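Long-range contacts in cysteine desulfurase (PDB 5B89), which probably catalyses the pyridoxal-phosphate-dependent removal of sulfur from L-cysteine, passing it to a sulfur carrier and releasing L-alanine: residues B[105-113]-B[227-235]; B[361-369]-B[406-414]. All coordinates share one frame; numbering follows the deposited sequence.

Contact 1 (B[105-113]-B[227-235]); sequences NTSESLNLV and ADFLAFSGH. With PLP (pyridoxal-5'-phosphate), chain G.
The ring of Phe229 takes Val113 over one face: Val113 CG1 sits 4.3 Å from the ring centroid, 17° off the normal, a CH-pi contact displaced toward the rim. Val113 CG2, the other branch, reaches Phe229 CD2 at 3.9 Å. The ring of Phe229 also meets those of Phe253 and Phe257. Beyond the C-terminal end of strand 229-233 the His235 ring is met edge-on, its NE2 giving an in-plane hydrogen bond to PLP O1P, while ND1 is tied to Thr45. Between the two rings Ala231 CB fills the middle, 3.5 Å from Ser109 CB and touching Thr106 CG2 and Leu110 CD2 as well. Helix 106-113 runs nearly antiparallel over the strand, at 160°, with their axes 7.0 Å apart. In this fold-type I PLP enzyme of the class-V aminotransferase family, the strand belongs to the seven-stranded sheet and the N-terminus of helix 106-113 binds the cofactor phosphate. Ser107 N and OG both donate to PLP O3P, and the positive end of the helix dipole would probably favour the anion there. Asn105 is the N-cap: Asn105 OD1 accepts from Glu108 N at 2.7 Å, almost straight, and ND2 bonds to Ala286 O and Thr288 O of the second subunit. Ser233 OG joins cofactor and helix. Ser233 OG lies beside its own backbone N (chi1 -66°), accepts from Thr106 N at 3.0 Å and from Thr106 OG1 at 2.7 Å, and donates to PLP O1P in a very short bond. Replacing Ser233 by alanine would probably leave Thr106 N and OG1 without this acceptor and O1P with one donor fewer.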
ATOM      1  N   ASN B 105      -3.997  -3.366  -2.030  1.00 10.11           N
ATOM      2  CA  ASN B 105      -4.627  -4.089  -3.128  1.00  9.72           C
ATOM      3  C   ASN B 105      -5.529  -5.206  -2.589  1.00  9.93           C
ATOM      4  O   ASN B 105      -5.576  -5.425  -1.437  1.00  9.81           O
ATOM      5  CB  ASN B 105      -3.571  -4.683  -4.099  1.00 10.25           C
ATOM      6  CG  ASN B 105      -2.555  -5.586  -3.412  1.00 10.75           C
ATOM      7  OD1 ASN B 105      -2.818  -6.221  -2.470  1.00 12.15           O
ATOM      8  ND2 ASN B 105      -1.361  -5.567  -3.933  1.00 11.44           N
ATOM      9  N   THR B 106      -6.200  -5.880  -3.495  1.00  9.45           N
ATOM     10  CA  THR B 106      -7.105  -7.002  -3.093  1.00  9.65           C
ATOM     11  C   THR B 106      -6.349  -8.060  -2.396  1.00 10.65           C
ATOM     12  O   THR B 106      -6.797  -8.661  -1.428  1.00 10.03           O
ATOM     13  CB  THR B 106      -7.829  -7.584  -4.298  1.00 10.80           C
ATOM     14  OG1 THR B 106      -8.721  -6.625  -4.875  1.00 13.04           O
ATOM     15  CG2 THR B 106      -8.583  -8.803  -3.990  1.00 12.25           C
ATOM     16  N   SER B 107      -5.138  -8.354  -2.896  1.00 10.16           N
ATOM     17  CA  SER B 107      -4.315  -9.441  -2.350  1.00 10.13           C
ATOM     18  C   SER B 107      -4.004  -9.154  -0.853  1.00 10.89           C
ATOM     19  O   SER B 107      -4.193 -10.110   0.000  1.00 11.28           O
ATOM     20  CB  SER B 107      -3.031  -9.585  -3.095  1.00 10.42           C
ATOM     21  OG  SER B 107      -3.324  -9.902  -4.475  1.00 14.08           O
ATOM     22  N   GLU B 108      -3.592  -7.944  -0.505  1.00 10.86           N
ATOM     23  CA  GLU B 108      -3.385  -7.562   0.899  1.00 10.35           C
ATOM     24  C   GLU B 108      -4.713  -7.782   1.662  1.00 10.92           C
ATOM     25  O   GLU B 108      -4.721  -8.424   2.725  1.00 10.28           O
ATOM     26  CB  GLU B 108      -2.864  -6.158   1.088  1.00 11.33           C
ATOM     27  CG  GLU B 108      -2.658  -5.789   2.546  1.00 11.99           C
ATOM     28  CD  GLU B 108      -2.312  -4.298   2.756  1.00 14.14           C
ATOM     29  OE1 GLU B 108      -1.696  -3.696   1.881  1.00 15.66           O
ATOM     30  OE2 GLU B 108      -2.476  -3.819   3.895  1.00 18.53           O
ATOM     31  N   SER B 109      -5.835  -7.256   1.128  1.00  9.44           N
ATOM     32  CA  SER B 109      -7.100  -7.413   1.823  1.00 10.04           C
ATOM     33  C   SER B 109      -7.462  -8.861   2.141  1.00 10.26           C
ATOM     34  O   SER B 109      -7.813  -9.172   3.319  1.00 10.25           O
ATOM     35  CB  SER B 109      -8.206  -6.857   0.970  1.00 11.04           C
ATOM     36  OG  SER B 109      -8.076  -5.460   0.759  1.00 10.39           O
ATOM     37  N   LEU B 110      -7.280  -9.773   1.191  1.00 10.76           N
ATOM     38  CA  LEU B 110      -7.640 -11.181   1.453  1.00 11.14           C
ATOM     39  C   LEU B 110      -6.677 -11.856   2.412  1.00 11.11           C
ATOM     40  O   LEU B 110      -7.106 -12.593   3.286  1.00 11.82           O
ATOM     41  CB  LEU B 110      -7.684 -11.970   0.132  1.00 10.97           C
ATOM     42  CG  LEU B 110      -8.799 -11.538  -0.820  1.00 12.33           C
ATOM     43  CD1 LEU B 110      -8.605 -12.100  -2.227  1.00 12.79           C
ATOM     44  CD2 LEU B 110     -10.214 -11.868  -0.326  1.00 14.46           C
ATOM     45  N   ASN B 111      -5.411 -11.515   2.330  1.00 11.28           N
ATOM     46  CA  ASN B 111      -4.437 -12.022   3.318  1.00 11.20           C
ATOM     47  C   ASN B 111      -4.824 -11.514   4.698  1.00 12.78           C
ATOM     48  O   ASN B 111      -4.711 -12.250   5.669  1.00 13.00           O
ATOM     49  CB  ASN B 111      -3.017 -11.566   3.005  1.00 12.40           C
ATOM     50  CG  ASN B 111      -2.327 -12.512   2.039  1.00 15.61           C
ATOM     51  OD1 ASN B 111      -1.610 -13.463   2.433  1.00 14.43           O
ATOM     52  ND2 ASN B 111      -2.482 -12.264   0.738  1.00 13.84           N
ATOM     53  N   LEU B 112      -5.224 -10.233   4.828  1.00 11.46           N
ATOM     54  CA  LEU B 112      -5.632  -9.696   6.144  1.00 11.90           C
ATOM     55  C   LEU B 112      -6.815 -10.446   6.695  1.00 12.00           C
ATOM     56  O   LEU B 112      -6.874 -10.640   7.928  1.00 12.55           O
ATOM     57  CB  LEU B 112      -5.906  -8.200   6.076  1.00 12.18           C
ATOM     58  CG  LEU B 112      -4.710  -7.318   5.765  1.00 14.36           C
ATOM     59  CD1 LEU B 112      -5.269  -5.900   5.699  1.00 15.41           C
ATOM     60  CD2 LEU B 112      -3.598  -7.496   6.765  1.00 16.80           C
ATOM     61  N   VAL B 113      -7.753 -10.827   5.870  1.00 10.26           N
ATOM     62  CA  VAL B 113      -8.888 -11.623   6.359  1.00 11.58           C
ATOM     63  C   VAL B 113      -8.382 -12.919   6.958  1.00 12.61           C
ATOM     64  O   VAL B 113      -8.830 -13.266   8.091  1.00 12.99           O
ATOM     65  CB  VAL B 113      -9.965 -11.873   5.289  1.00 11.69           C
ATOM     66  CG1 VAL B 113     -11.131 -12.782   5.792  1.00 12.50           C
ATOM     67  CG2 VAL B 113     -10.508 -10.581   4.731  1.00 11.92           C
ATOM     68  N   ALA B 227     -22.305 -10.238   2.095  1.00 11.91           N
ATOM     69  CA  ALA B 227     -20.895 -10.278   2.454  1.00 11.56           C
ATOM     70  C   ALA B 227     -20.605  -9.928   3.932  1.00 10.32           C
ATOM     71  O   ALA B 227     -21.142  -9.003   4.445  1.00 12.31           O
ATOM     72  CB  ALA B 227     -20.101  -9.287   1.527  1.00 13.02           C
ATOM     73  N   ASP B 228     -19.723 -10.720   4.503  1.00 11.87           N
ATOM     74  CA  ASP B 228     -19.106 -10.408   5.778  1.00 11.35           C
ATOM     75  C   ASP B 228     -17.740  -9.681   5.583  1.00 12.38           C
ATOM     76  O   ASP B 228     -17.401  -8.795   6.370  1.00 13.05           O
ATOM     77  CB  ASP B 228     -18.904 -11.646   6.602  1.00 12.04           C
ATOM     78  CG  ASP B 228     -20.297 -12.299   6.983  1.00 13.03           C
ATOM     79  OD1 ASP B 228     -21.189 -11.567   7.400  1.00 15.03           O
ATOM     80  OD2 ASP B 228     -20.322 -13.524   6.787  1.00 14.93           O
ATOM     81  N   PHE B 229     -17.006 -10.094   4.558  1.00 11.08           N
ATOM     82  CA  PHE B 229     -15.745  -9.420   4.153  1.00 10.67           C
ATOM     83  C   PHE B 229     -15.820  -9.338   2.685  1.00 11.27           C
ATOM     84  O   PHE B 229     -16.289 -10.248   1.980  1.00 11.12           O
ATOM     85  CB  PHE B 229     -14.554 -10.206   4.600  1.00 11.64           C
ATOM     86  CG  PHE B 229     -14.441 -10.331   6.089  1.00 10.70           C
ATOM     87  CD1 PHE B 229     -15.110 -11.303   6.749  1.00 11.07           C
ATOM     88  CD2 PHE B 229     -13.606  -9.497   6.810  1.00 11.75           C
ATOM     89  CE1 PHE B 229     -14.994 -11.396   8.136  1.00 13.48           C
ATOM     90  CE2 PHE B 229     -13.513  -9.553   8.201  1.00 11.72           C
ATOM     91  CZ  PHE B 229     -14.183 -10.512   8.833  1.00 12.32           C
ATOM     92  N   LEU B 230     -15.247  -8.231   2.163  1.00  9.73           N
ATOM     93  CA  LEU B 230     -15.213  -8.011   0.693  1.00  9.49           C
ATOM     94  C   LEU B 230     -13.987  -7.239   0.325  1.00  9.98           C
ATOM     95  O   LEU B 230     -13.663  -6.311   1.059  1.00 11.39           O
ATOM     96  CB  LEU B 230     -16.451  -7.396   0.179  1.00 10.64           C
ATOM     97  CG  LEU B 230     -16.570  -7.211  -1.338  1.00 10.87           C
ATOM     98  CD1 LEU B 230     -17.969  -7.345  -1.793  1.00 12.47           C
ATOM     99  CD2 LEU B 230     -16.040  -5.864  -1.736  1.00 12.84           C
ATOM    100  N   ALA B 231     -13.308  -7.663  -0.734  1.00 10.09           N
ATOM    101  CA  ALA B 231     -12.005  -6.994  -1.121  1.00  9.09           C
ATOM    102  C   ALA B 231     -12.123  -6.555  -2.574  1.00 10.44           C
ATOM    103  O   ALA B 231     -12.732  -7.235  -3.399  1.00 10.60           O
ATOM    104  CB  ALA B 231     -10.894  -8.019  -1.012  1.00 10.67           C
ATOM    105  N   PHE B 232     -11.589  -5.389  -2.898  1.00  9.19           N
ATOM    106  CA  PHE B 232     -11.386  -4.969  -4.281  1.00  9.54           C
ATOM    107  C   PHE B 232     -10.181  -4.081  -4.419  1.00  8.83           C
ATOM    108  O   PHE B 232      -9.613  -3.671  -3.429  1.00  9.50           O
ATOM    109  CB  PHE B 232     -12.619  -4.388  -4.893  1.00  9.42           C
ATOM    110  CG  PHE B 232     -13.052  -3.053  -4.411  1.00  9.21           C
ATOM    111  CD1 PHE B 232     -12.604  -1.916  -5.082  1.00 11.71           C
ATOM    112  CD2 PHE B 232     -13.952  -2.880  -3.378  1.00 10.24           C
ATOM    113  CE1 PHE B 232     -13.034  -0.688  -4.771  1.00 11.35           C
ATOM    114  CE2 PHE B 232     -14.401  -1.631  -3.075  1.00 10.93           C
ATOM    115  CZ  PHE B 232     -13.911  -0.496  -3.754  1.00 11.08           C
ATOM    116  N   SER B 233      -9.762  -3.866  -5.678  1.00  9.28           N
ATOM    117  CA  SER B 233      -8.550  -3.056  -6.016  1.00  9.61           C
ATOM    118  C   SER B 233      -8.920  -1.804  -6.733  1.00  8.99           C
ATOM    119  O   SER B 233      -9.670  -1.879  -7.736  1.00  9.98           O
ATOM    120  CB  SER B 233      -7.571  -3.819  -6.936  1.00 11.65           C
ATOM    121  OG  SER B 233      -7.017  -4.970  -6.196  1.00 15.57           O
ATOM    122  N   GLY B 234      -8.403  -0.644  -6.327  1.00  9.92           N
ATOM    123  CA  GLY B 234      -8.705   0.575  -7.029  1.00  9.69           C
ATOM    124  C   GLY B 234      -8.244   0.683  -8.432  1.00  9.69           C
ATOM    125  O   GLY B 234      -8.893   1.335  -9.246  1.00 11.09           O
ATOM    126  N   HIS B 235      -7.168  -0.003  -8.768  1.00  8.46           N
ATOM    127  CA  HIS B 235      -6.561   0.121 -10.100  1.00  9.27           C
ATOM    128  C   HIS B 235      -7.212  -0.610 -11.244  1.00 10.02           C
ATOM    129  O   HIS B 235      -6.861  -0.470 -12.353  1.00 10.36           O
ATOM    130  CB  HIS B 235      -5.084  -0.253 -10.072  1.00 10.16           C
ATOM    131  CG  HIS B 235      -4.820  -1.706  -9.857  1.00  8.94           C
ATOM    132  ND1 HIS B 235      -4.619  -2.563 -10.897  1.00  9.79           N
ATOM    133  CD2 HIS B 235      -4.736  -2.450  -8.739  1.00  8.81           C
ATOM    134  CE1 HIS B 235      -4.434  -3.773 -10.432  1.00 11.19           C
ATOM    135  NE2 HIS B 235      -4.490  -3.736  -9.122  1.00 10.75           N
TER
HETATM  136  N1  PLP G 400      -8.652 -11.586  -7.531  1.00 20.50           N
HETATM  137  C2  PLP G 400      -9.139 -11.430  -8.793  1.00 24.78           C
HETATM  138  C2A PLP G 400     -10.408 -12.127  -9.232  1.00 28.80           C
HETATM  139  C3  PLP G 400      -8.381 -10.629  -9.666  1.00 26.38           C
HETATM  140  O3  PLP G 400      -8.824 -10.436 -10.933  1.00 33.10           O
HETATM  141  C4  PLP G 400      -7.219  -9.963  -9.199  1.00 27.53           C
HETATM  142  C4A PLP G 400      -6.381  -9.128 -10.247  1.00 34.01           C
HETATM  143  C5  PLP G 400      -6.846 -10.130  -7.840  1.00 21.39           C
HETATM  144  C6  PLP G 400      -7.557 -10.964  -7.005  1.00 23.74           C
HETATM  145  C5A PLP G 400      -5.570  -9.452  -7.351  1.00 24.25           C
HETATM  146  O4P PLP G 400      -5.769  -8.005  -7.362  1.00 15.48           O
HETATM  147  P   PLP G 400      -4.491  -7.228  -6.960  1.00 12.13           P
HETATM  148  O1P PLP G 400      -4.881  -5.838  -7.126  1.00 15.64           O
HETATM  149  O2P PLP G 400      -3.419  -7.658  -7.964  1.00 17.09           O
HETATM  150  O3P PLP G 400      -4.114  -7.627  -5.611  1.00 11.67           O

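Contact 2 (B[361-369]-B[406-414]); sequences AILDDHSIM and FLGVMEELV
Val409 meets three residues of segment 361-369, and its carbons share their neighbours: CB and CG2 both meet Ile368, and both branches lie against His366. Val409 CB, directed at that segment, lies 4.2 Å from Ile368 CD1. Val409 CG1, anti to the backbone N (chi1 175°), goes over one face of the His366 ring in a CH-pi contact, 3.8 Å from the centroid, and also touches Leu363 CD2. Val409 CG2 is 3.7 Å from His366 CD2 and passes on to Ile368 CD1, the two aliphatic chains running past each other in opposite directions. The imidazole is kept from turning by the helix it follows: His366 ND1 donates to Ile362 O in a nearly straight bond of 3.0 Å, in the ring plane but above the carbonyl plane. Leu363 carries the buried side, with CD2 against Phe406 CD1 and Leu363 CD1 4.1 Å from Met410 SD, while Met410 CG rests over one face of the Phe406 ring. Further along, Ile362 CG2 packs on Leu413 CD1. Helix 356-365 ends in a Schellman motif, Ser367 with positive phi as its C-prime residue, and the chain turns at once into strand 368-373, bringing Ile368 CD1 to 3.8 Å from Phe406 CA. Helix 406-414 and helix 361-365 cross at 126°. Helix 400-415 lies against both the helix end and the first strand residue; strand 38-39 pairs with strand 368-373, and helix 309-329 borders Phe406 and Leu407.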
ATOM      1  N   ALA B 361       2.049 -11.274 -28.853  1.00 14.95           N
ATOM      2  CA  ALA B 361       3.091 -10.486 -29.522  1.00 16.43           C
ATOM      3  C   ALA B 361       2.640 -10.008 -30.907  1.00 14.72           C
ATOM      4  O   ALA B 361       2.859  -8.856 -31.206  1.00 17.56           O
ATOM      5  CB  ALA B 361       4.346 -11.306 -29.664  1.00 16.05           C
ATOM      6  N   ILE B 362       1.908 -10.869 -31.652  1.00 15.19           N
ATOM      7  CA  ILE B 362       1.349 -10.414 -32.937  1.00 15.99           C
ATOM      8  C   ILE B 362       0.347  -9.287 -32.774  1.00 16.15           C
ATOM      9  O   ILE B 362       0.321  -8.267 -33.448  1.00 15.76           O
ATOM     10  CB  ILE B 362       0.809 -11.571 -33.738  1.00 18.88           C
ATOM     11  CG1 ILE B 362       1.931 -12.475 -34.189  1.00 19.32           C
ATOM     12  CG2 ILE B 362       0.001 -11.090 -34.953  1.00 17.49           C
ATOM     13  CD1 ILE B 362       1.434 -13.835 -34.493  1.00 21.66           C
ATOM     14  N   LEU B 363      -0.485  -9.399 -31.714  1.00 14.22           N
ATOM     15  CA  LEU B 363      -1.401  -8.379 -31.418  1.00 13.52           C
ATOM     16  C   LEU B 363      -0.741  -7.080 -31.044  1.00 12.53           C
ATOM     17  O   LEU B 363      -1.162  -5.996 -31.484  1.00 13.06           O
ATOM     18  CB  LEU B 363      -2.456  -8.837 -30.360  1.00 14.31           C
ATOM     19  CG  LEU B 363      -3.455  -9.892 -30.927  1.00 14.48           C
ATOM     20  CD1 LEU B 363      -4.203 -10.701 -29.868  1.00 14.54           C
ATOM     21  CD2 LEU B 363      -4.463  -9.230 -31.858  1.00 16.37           C
ATOM     22  N   ASP B 364       0.278  -7.191 -30.224  1.00 13.65           N
ATOM     23  CA  ASP B 364       1.082  -6.046 -29.847  1.00 14.06           C
ATOM     24  C   ASP B 364       1.731  -5.304 -31.069  1.00 12.74           C
ATOM     25  O   ASP B 364       1.700  -4.098 -31.086  1.00 15.91           O
ATOM     26  CB  ASP B 364       2.139  -6.398 -28.814  1.00 15.93           C
ATOM     27  CG  ASP B 364       2.953  -5.206 -28.386  1.00 17.68           C
ATOM     28  OD1 ASP B 364       2.516  -4.142 -27.839  1.00 18.90           O
ATOM     29  OD2 ASP B 364       4.166  -5.261 -28.812  1.00 19.54           O
ATOM     30  N   ASP B 365       2.142  -6.081 -32.034  1.00 14.79           N
ATOM     31  CA  ASP B 365       2.701  -5.503 -33.264  1.00 16.23           C
ATOM     32  C   ASP B 365       1.651  -4.533 -33.844  1.00 16.25           C
ATOM     33  O   ASP B 365       2.031  -3.577 -34.525  1.00 14.54           O
ATOM     34  CB  ASP B 365       3.003  -6.618 -34.275  1.00 15.36           C
ATOM     35  CG  ASP B 365       4.101  -7.568 -33.936  1.00 18.28           C
ATOM     36  OD1 ASP B 365       4.931  -7.311 -33.074  1.00 20.90           O
ATOM     37  OD2 ASP B 365       4.099  -8.682 -34.541  1.00 23.09           O
ATOM     38  N   HIS B 366       0.358  -4.902 -33.779  1.00 14.01           N
ATOM     39  CA  HIS B 366      -0.766  -4.174 -34.253  1.00 14.15           C
ATOM     40  C   HIS B 366      -1.375  -3.183 -33.253  1.00 13.78           C
ATOM     41  O   HIS B 366      -2.456  -2.732 -33.419  1.00 14.72           O
ATOM     42  CB  HIS B 366      -1.838  -5.132 -34.779  1.00 14.53           C
ATOM     43  CG  HIS B 366      -1.436  -5.924 -35.973  1.00 15.37           C
ATOM     44  ND1 HIS B 366      -0.696  -7.064 -35.971  1.00 18.07           N
ATOM     45  CD2 HIS B 366      -1.777  -5.696 -37.257  1.00 17.46           C
ATOM     46  CE1 HIS B 366      -0.519  -7.478 -37.235  1.00 18.08           C
ATOM     47  NE2 HIS B 366      -1.173  -6.665 -37.986  1.00 18.68           N
ATOM     48  N   SER B 367      -0.590  -2.868 -32.204  1.00 14.72           N
ATOM     49  CA  SER B 367      -0.976  -1.954 -31.174  1.00 15.98           C
ATOM     50  C   SER B 367      -2.269  -2.371 -30.389  1.00 13.07           C
ATOM     51  O   SER B 367      -2.949  -1.459 -29.930  1.00 14.79           O
ATOM     52  CB  SER B 367      -1.152  -0.551 -31.697  1.00 17.60           C
ATOM     53  OG  SER B 367       0.127  -0.088 -32.215  1.00 21.45           O
ATOM     54  N   ILE B 368      -2.475  -3.689 -30.304  1.00 11.80           N
ATOM     55  CA  ILE B 368      -3.566  -4.212 -29.499  1.00 14.02           C
ATOM     56  C   ILE B 368      -2.912  -4.948 -28.302  1.00 12.42           C
ATOM     57  O   ILE B 368      -2.087  -5.801 -28.400  1.00 13.87           O
ATOM     58  CB  ILE B 368      -4.386  -5.232 -30.296  1.00 13.44           C
ATOM     59  CG1 ILE B 368      -4.999  -4.573 -31.550  1.00 15.11           C
ATOM     60  CG2 ILE B 368      -5.460  -5.852 -29.376  1.00 15.34           C
ATOM     61  CD1 ILE B 368      -5.551  -5.602 -32.549  1.00 16.83           C
ATOM     62  N   MET B 369      -3.350  -4.506 -27.094  1.00 12.11           N
ATOM     63  CA  MET B 369      -2.786  -4.910 -25.809  1.00 12.14           C
ATOM     64  C   MET B 369      -3.691  -5.957 -25.193  1.00 10.94           C
ATOM     65  O   MET B 369      -4.810  -5.653 -24.818  1.00 13.36           O
ATOM     66  CB  MET B 369      -2.673  -3.686 -24.881  1.00 14.43           C
ATOM     67  CG  MET B 369      -2.077  -2.379 -25.364  1.00 15.31           C
ATOM     68  SD  MET B 369      -0.300  -2.339 -25.787  1.00 15.98           S
ATOM     69  CE  MET B 369      -0.284  -2.627 -27.590  1.00 15.79           C
ATOM     70  N   PHE B 406      -9.542  -5.717 -34.007  1.00 13.69           N
ATOM     71  CA  PHE B 406      -9.014  -6.894 -33.400  1.00 14.43           C
ATOM     72  C   PHE B 406      -9.408  -8.128 -34.210  1.00 13.02           C
ATOM     73  O   PHE B 406      -8.603  -8.929 -34.461  1.00 14.96           O
ATOM     74  CB  PHE B 406      -9.524  -7.006 -31.924  1.00 15.12           C
ATOM     75  CG  PHE B 406      -9.436  -8.360 -31.325  1.00 13.83           C
ATOM     76  CD1 PHE B 406      -8.311  -8.770 -30.736  1.00 14.79           C
ATOM     77  CD2 PHE B 406     -10.511  -9.202 -31.315  1.00 16.70           C
ATOM     78  CE1 PHE B 406      -8.209 -10.014 -30.179  1.00 17.54           C
ATOM     79  CE2 PHE B 406     -10.417 -10.449 -30.760  1.00 16.68           C
ATOM     80  CZ  PHE B 406      -9.258 -10.854 -30.198  1.00 16.64           C
ATOM     81  N   LEU B 407     -10.677  -8.227 -34.566  1.00 14.67           N
ATOM     82  CA  LEU B 407     -11.150  -9.406 -35.330  1.00 16.23           C
ATOM     83  C   LEU B 407     -10.471  -9.503 -36.737  1.00 16.55           C
ATOM     84  O   LEU B 407     -10.138 -10.571 -37.170  1.00 17.93           O
ATOM     85  CB  LEU B 407     -12.644  -9.395 -35.459  1.00 16.97           C
ATOM     86  CG  LEU B 407     -13.448  -9.716 -34.134  1.00 15.59           C
ATOM     87  CD1 LEU B 407     -14.888  -9.563 -34.396  1.00 16.23           C
ATOM     88  CD2 LEU B 407     -13.119 -11.104 -33.643  1.00 16.97           C
ATOM     89  N   GLY B 408     -10.218  -8.351 -37.286  1.00 15.48           N
ATOM     90  CA  GLY B 408      -9.468  -8.287 -38.545  1.00 18.00           C
ATOM     91  C   GLY B 408      -8.055  -8.732 -38.430  1.00 18.09           C
ATOM     92  O   GLY B 408      -7.533  -9.500 -39.255  1.00 18.89           O
ATOM     93  N   VAL B 409      -7.378  -8.367 -37.300  1.00 14.33           N
ATOM     94  CA  VAL B 409      -6.085  -8.877 -37.067  1.00 17.05           C
ATOM     95  C   VAL B 409      -6.012 -10.376 -36.739  1.00 15.85           C
ATOM     96  O   VAL B 409      -5.181 -11.094 -37.220  1.00 17.76           O
ATOM     97  CB  VAL B 409      -5.315  -8.054 -35.938  1.00 17.88           C
ATOM     98  CG1 VAL B 409      -3.968  -8.645 -35.571  1.00 18.30           C
ATOM     99  CG2 VAL B 409      -5.273  -6.629 -36.298  1.00 18.56           C
ATOM    100  N   MET B 410      -6.987 -10.876 -35.965  1.00 15.95           N
ATOM    101  CA  MET B 410      -7.111 -12.278 -35.702  1.00 16.96           C
ATOM    102  C   MET B 410      -7.353 -13.109 -36.996  1.00 17.67           C
ATOM    103  O   MET B 410      -6.814 -14.198 -37.116  1.00 19.08           O
ATOM    104  CB  MET B 410      -8.219 -12.589 -34.699  1.00 18.38           C
ATOM    105  CG  MET B 410      -7.893 -12.178 -33.267  1.00 18.40           C
ATOM    106  SD  MET B 410      -6.434 -12.903 -32.583  1.00 20.69           S
ATOM    107  CE  MET B 410      -6.764 -14.636 -32.673  1.00 24.40           C
ATOM    108  N   GLU B 411      -8.110 -12.500 -37.894  1.00 17.71           N
ATOM    109  CA  GLU B 411      -8.415 -13.178 -39.177  1.00 18.50           C
ATOM    110  C   GLU B 411      -7.131 -13.350 -40.006  1.00 19.20           C
ATOM    111  O   GLU B 411      -6.858 -14.427 -40.456  1.00 20.81           O
ATOM    112  CB  GLU B 411      -9.488 -12.389 -39.878  1.00 18.04           C
ATOM    113  CG  GLU B 411      -9.906 -12.991 -41.228  1.00 22.09           C
ATOM    114  CD  GLU B 411     -11.020 -12.239 -41.901  1.00 28.67           C
ATOM    115  OE1 GLU B 411     -11.926 -11.639 -41.216  1.00 32.87           O
ATOM    116  OE2 GLU B 411     -10.993 -12.241 -43.183  1.00 31.43           O
ATOM    117  N   GLU B 412      -6.330 -12.283 -40.080  1.00 19.48           N
ATOM    118  CA  GLU B 412      -5.075 -12.333 -40.769  1.00 22.11           C
ATOM    119  C   GLU B 412      -4.137 -13.338 -40.099  1.00 21.79           C
ATOM    120  O   GLU B 412      -3.546 -14.198 -40.807  1.00 25.76           O
ATOM    121  CB  GLU B 412      -4.540 -10.921 -40.823  1.00 27.90           C
ATOM    122  CG  GLU B 412      -3.152 -10.589 -41.392  1.00 37.47           C
ATOM    123  CD  GLU B 412      -2.937  -9.041 -41.497  1.00 47.43           C
ATOM    124  OE1 GLU B 412      -3.651  -8.273 -40.779  1.00 53.56           O
ATOM    125  OE2 GLU B 412      -2.075  -8.585 -42.298  1.00 54.16           O
ATOM    126  N   LEU B 413      -4.083 -13.379 -38.759  1.00 19.09           N
ATOM    127  CA  LEU B 413      -3.281 -14.329 -38.094  1.00 20.67           C
ATOM    128  C   LEU B 413      -3.648 -15.737 -38.413  1.00 20.96           C
ATOM    129  O   LEU B 413      -2.794 -16.526 -38.656  1.00 25.78           O
ATOM    130  CB  LEU B 413      -3.350 -14.062 -36.578  1.00 22.04           C
ATOM    131  CG  LEU B 413      -2.521 -14.849 -35.613  1.00 27.76           C
ATOM    132  CD1 LEU B 413      -2.619 -14.100 -34.293  1.00 27.28           C
ATOM    133  CD2 LEU B 413      -2.989 -16.234 -35.385  1.00 30.71           C
ATOM    134  N   VAL B 414      -4.904 -16.063 -38.281  1.00 18.79           N
ATOM    135  CA  VAL B 414      -5.395 -17.423 -38.503  1.00 22.17           C
ATOM    136  C   VAL B 414      -5.146 -17.853 -39.967  1.00 26.89           C
ATOM    137  O   VAL B 414      -4.627 -18.916 -40.211  1.00 26.28           O
ATOM    138  CB  VAL B 414      -6.875 -17.499 -38.079  1.00 24.90           C
ATOM    139  CG1 VAL B 414      -7.549 -18.788 -38.506  1.00 29.76           C
ATOM    140  CG2 VAL B 414      -6.952 -17.348 -36.534  1.00 24.72           C
TER

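The two contacts lie in different parts of the subunit, with centres about 34 Å apart and nearest atoms about 14 Å apart, and they do not touch. Contact 1 is central, its centre about 8 Å from the centre of the chain, and holds five residues of the cofactor pocket; the bound alanine is about 7 Å from the side chain of Ser233. Contact 2 is peripheral, its centre about 27 Å from that of the chain, and away from the cofactor and alanine pockets. Along the chain contact 1 closes before contact 2 opens. Strand 368-373, where contact 2 leaves its helix, belongs to the four-stranded sheet, separate from the seven-stranded one of contact 1. Both contacts also reach the second subunit.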